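Local atomic coordinates of CdnC (Chryseobacterium gregarium DSM 19109, PDB entry 7MGV), a protein that probably uses ATP to install side-chain-to-side-chain ester macrocycles in a ribosomally made precursor peptide, as an ATP-grasp ligase of graspetide biosynthesis. Residues A[184-189]-A[222-227]. Numbering follows the deposited sequence.
With ADP (adenosine-5'-diphosphate), chain F.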
loop_
_atom_site.group_PDB
_atom_site.type_symbol
_atom_site.label_atom_id
_atom_site.label_comp_id
_atom_site.label_asym_id
_atom_site.label_seq_id
_atom_site.Cartn_x
_atom_site.Cartn_y
_atom_site.Cartn_z
ATOM N N VAL A 184 -28.358 -4.084 -13.861
ATOM C CA VAL A 184 -27.113 -3.624 -13.266
ATOM C C VAL A 184 -27.136 -3.917 -11.775
ATOM O O VAL A 184 -28.117 -3.608 -11.090
ATOM C CB VAL A 184 -26.885 -2.121 -13.518
ATOM C CG1 VAL A 184 -25.568 -1.671 -12.907
ATOM C CG2 VAL A 184 -26.917 -1.824 -15.010
ATOM N N VAL A 185 -26.066 -4.511 -11.283
ATOM C CA VAL A 185 -25.817 -4.636 -9.856
ATOM C C VAL A 185 -24.885 -3.508 -9.446
ATOM O O VAL A 185 -24.117 -2.972 -10.259
ATOM C CB VAL A 185 -25.221 -6.015 -9.495
ATOM C CG1 VAL A 185 -26.104 -7.131 -10.033
ATOM C CG2 VAL A 185 -23.805 -6.145 -10.035
ATOM N N ALA A 186 -24.962 -3.128 -8.176
ATOM C CA ALA A 186 -24.107 -2.097 -7.611
ATOM C C ALA A 186 -23.390 -2.670 -6.402
ATOM O O ALA A 186 -24.028 -3.241 -5.510
ATOM C CB ALA A 186 -24.912 -0.857 -7.220
ATOM N N LYS A 187 -22.069 -2.526 -6.373
ATOM C CA LYS A 187 -21.284 -3.006 -5.251
ATOM C C LYS A 187 -20.271 -1.949 -4.836
ATOM O O LYS A 187 -19.862 -1.096 -5.632
ATOM C CB LYS A 187 -20.575 -4.333 -5.578
ATOM C CG LYS A 187 -19.822 -4.353 -6.897
ATOM C CD LYS A 187 -19.408 -5.775 -7.263
ATOM C CE LYS A 187 -18.550 -5.804 -8.520
ATOM N NZ LYS A 187 -18.453 -7.174 -9.100
ATOM N N MET A 188 -19.904 -1.995 -3.562
ATOM C CA MET A 188 -18.781 -1.218 -3.073
ATOM C C MET A 188 -17.493 -2.003 -3.257
ATOM O O MET A 188 -17.492 -3.236 -3.291
ATOM C CB MET A 188 -18.961 -0.862 -1.596
ATOM C CG MET A 188 -20.394 -0.629 -1.147
ATOM S SD MET A 188 -20.529 -0.586 0.656
ATOM C CE MET A 188 -19.575 0.873 1.043
ATOM N N GLN A 189 -16.387 -1.275 -3.391
ATOM C CA GLN A 189 -15.081 -1.915 -3.351
ATOM C C GLN A 189 -14.678 -2.286 -1.930
ATOM O O GLN A 189 -13.794 -3.131 -1.746
ATOM C CB GLN A 189 -14.030 -0.999 -3.986
ATOM C CG GLN A 189 -14.395 -0.536 -5.394
ATOM C CD GLN A 189 -13.270 0.211 -6.086
ATOM O OE1 GLN A 189 -12.120 0.173 -5.648
ATOM N NE2 GLN A 189 -13.598 0.895 -7.176
ATOM N N CYS A 222 -20.092 9.714 -2.462
ATOM C CA CYS A 222 -19.236 8.535 -2.396
ATOM C C CYS A 222 -19.478 7.662 -3.622
ATOM O O CYS A 222 -20.633 7.369 -3.954
ATOM C CB CYS A 222 -19.490 7.744 -1.109
ATOM S SG CYS A 222 -18.835 6.052 -1.118
ATOM N N PRO A 223 -18.428 7.224 -4.311
ATOM C CA PRO A 223 -18.621 6.471 -5.555
ATOM C C PRO A 223 -19.147 5.067 -5.298
ATOM O O PRO A 223 -19.229 4.583 -4.167
ATOM C CB PRO A 223 -17.219 6.433 -6.165
ATOM C CG PRO A 223 -16.316 6.493 -4.988
ATOM C CD PRO A 223 -17.001 7.387 -3.987
ATOM N N MET A 224 -19.505 4.409 -6.398
ATOM C CA MET A 224 -19.979 3.033 -6.379
ATOM C C MET A 224 -19.545 2.370 -7.680
ATOM O O MET A 224 -19.271 3.047 -8.680
ATOM C CB MET A 224 -21.503 2.969 -6.199
ATOM C CG MET A 224 -22.061 1.568 -5.998
ATOM S SD MET A 224 -22.019 1.035 -4.278
ATOM C CE MET A 224 -23.767 0.962 -3.920
ATOM N N GLN A 225 -19.473 1.034 -7.657
ATOM C CA GLN A 225 -19.064 0.237 -8.805
ATOM C C GLN A 225 -20.302 -0.455 -9.363
ATOM O O GLN A 225 -20.848 -1.366 -8.732
ATOM C CB GLN A 225 -17.999 -0.773 -8.386
ATOM C CG GLN A 225 -17.454 -1.645 -9.497
ATOM C CD GLN A 225 -16.312 -2.524 -9.022
ATOM O OE1 GLN A 225 -15.915 -2.469 -7.857
ATOM N NE2 GLN A 225 -15.778 -3.341 -9.921
ATOM N N PHE A 226 -20.755 -0.016 -10.532
ATOM C CA PHE A 226 -21.890 -0.614 -11.215
ATOM C C PHE A 226 -21.401 -1.620 -12.246
ATOM O O PHE A 226 -20.361 -1.431 -12.880
ATOM C CB PHE A 226 -22.741 0.459 -11.899
ATOM C CG PHE A 226 -23.342 1.448 -10.947
ATOM C CD1 PHE A 226 -22.623 2.560 -10.538
ATOM C CD2 PHE A 226 -24.625 1.268 -10.458
ATOM C CE1 PHE A 226 -23.172 3.472 -9.661
ATOM C CE2 PHE A 226 -25.180 2.179 -9.579
ATOM C CZ PHE A 226 -24.453 3.282 -9.182
ATOM N N GLN A 227 -22.162 -2.697 -12.412
ATOM C CA GLN A 227 -21.767 -3.752 -13.332
ATOM C C GLN A 227 -23.001 -4.374 -13.961
ATOM O O GLN A 227 -24.031 -4.528 -13.303
ATOM C CB GLN A 227 -20.947 -4.835 -12.626
ATOM C CG GLN A 227 -19.457 -4.745 -12.874
ATOM C CD GLN A 227 -18.701 -5.908 -12.270
ATOM O OE1 GLN A 227 -19.281 -6.747 -11.577
ATOM N NE2 GLN A 227 -17.401 -5.967 -12.526
HETATM P PB ADP F . -20.470 -12.548 -0.270
HETATM O O1B ADP F . -19.400 -12.339 -1.316
HETATM O O2B ADP F . -20.054 -12.150 1.125
HETATM O O3B ADP F . -21.187 -13.874 -0.373
HETATM P PA ADP F . -21.198 -10.198 -1.566
HETATM O O1A ADP F . -19.841 -9.680 -1.151
HETATM O O2A ADP F . -22.386 -9.271 -1.660
HETATM O O3A ADP F . -21.598 -11.475 -0.674
HETATM O "O5'" ADP F . -21.024 -10.940 -2.978
HETATM C "C5'" ADP F . -21.266 -10.265 -4.203
HETATM C "C4'" ADP F . -22.072 -11.214 -5.077
HETATM O "O4'" ADP F . -22.523 -10.531 -6.244
HETATM C "C3'" ADP F . -21.251 -12.414 -5.522
HETATM O "O3'" ADP F . -21.827 -13.613 -4.996
HETATM C "C2'" ADP F . -21.336 -12.429 -7.033
HETATM O "O2'" ADP F . -21.763 -13.714 -7.490
HETATM C "C1'" ADP F . -22.364 -11.367 -7.387
HETATM N N9 ADP F . -21.880 -10.552 -8.523
HETATM C C8 ADP F . -20.768 -9.792 -8.536
HETATM N N7 ADP F . -20.614 -9.178 -9.735
HETATM C C5 ADP F . -21.648 -9.552 -10.513
HETATM C C6 ADP F . -22.100 -9.273 -11.894
HETATM N N6 ADP F . -21.395 -8.450 -12.706
HETATM N N1 ADP F . -23.239 -9.872 -12.312
HETATM C C2 ADP F . -23.949 -10.693 -11.516
HETATM N N3 ADP F . -23.600 -10.990 -10.253
HETATM C C4 ADP F . -22.478 -10.461 -9.709
HETATM O O HOH W 1 -15.797 -7.062 -10.384
#
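K187 and Q227 converge on N7 and the 6-amino group of the ADP adenine. K187 NZ gives one hydrogen bond to Q227 OE1 (2.6 Å), arriving above the carbonyl plane, and another to ADP N7 (3.0 Å). The same OE1 accepts from ADP N6 at 2.9 Å, a nearly straight bond (163°), so two donors grip one oxygen. A water accepts from both K187 NZ and Q227 NE2; NE2 also gives a weak bond to T165, consistent with the amide being turned so that OE1 faces the base. With CG between its backbone N and carbonyl carbon (chi1 49°) and the chain extended beyond, K187 brings its ammonium to N7. A leucine in place of Q227 would probably leave the adenine amino group and K187 NZ without their shared acceptor. On the face of the sheet that carries K187 and Q227, V185 CG2 lies 4.0 Å from ADP C6, an apolar branch suited to a flat base.

Behind the pocket, strands 184-187 and 224-228 are neighbours in a five-stranded antiparallel sheet of this ATP-grasp ligase, joined by hydrogen-bonded pairs V185–Q227 and K187–Q225. Across the sheet, A186 CB packs against F226 CE2 (3.9 Å), its small methyl leaving room for the ring and M224. The lysine–glutamine pair thus reads N7 and the 6-amino group together, a donor–acceptor pattern that matches adenine and would suit guanine poorly, consistent with ATP use.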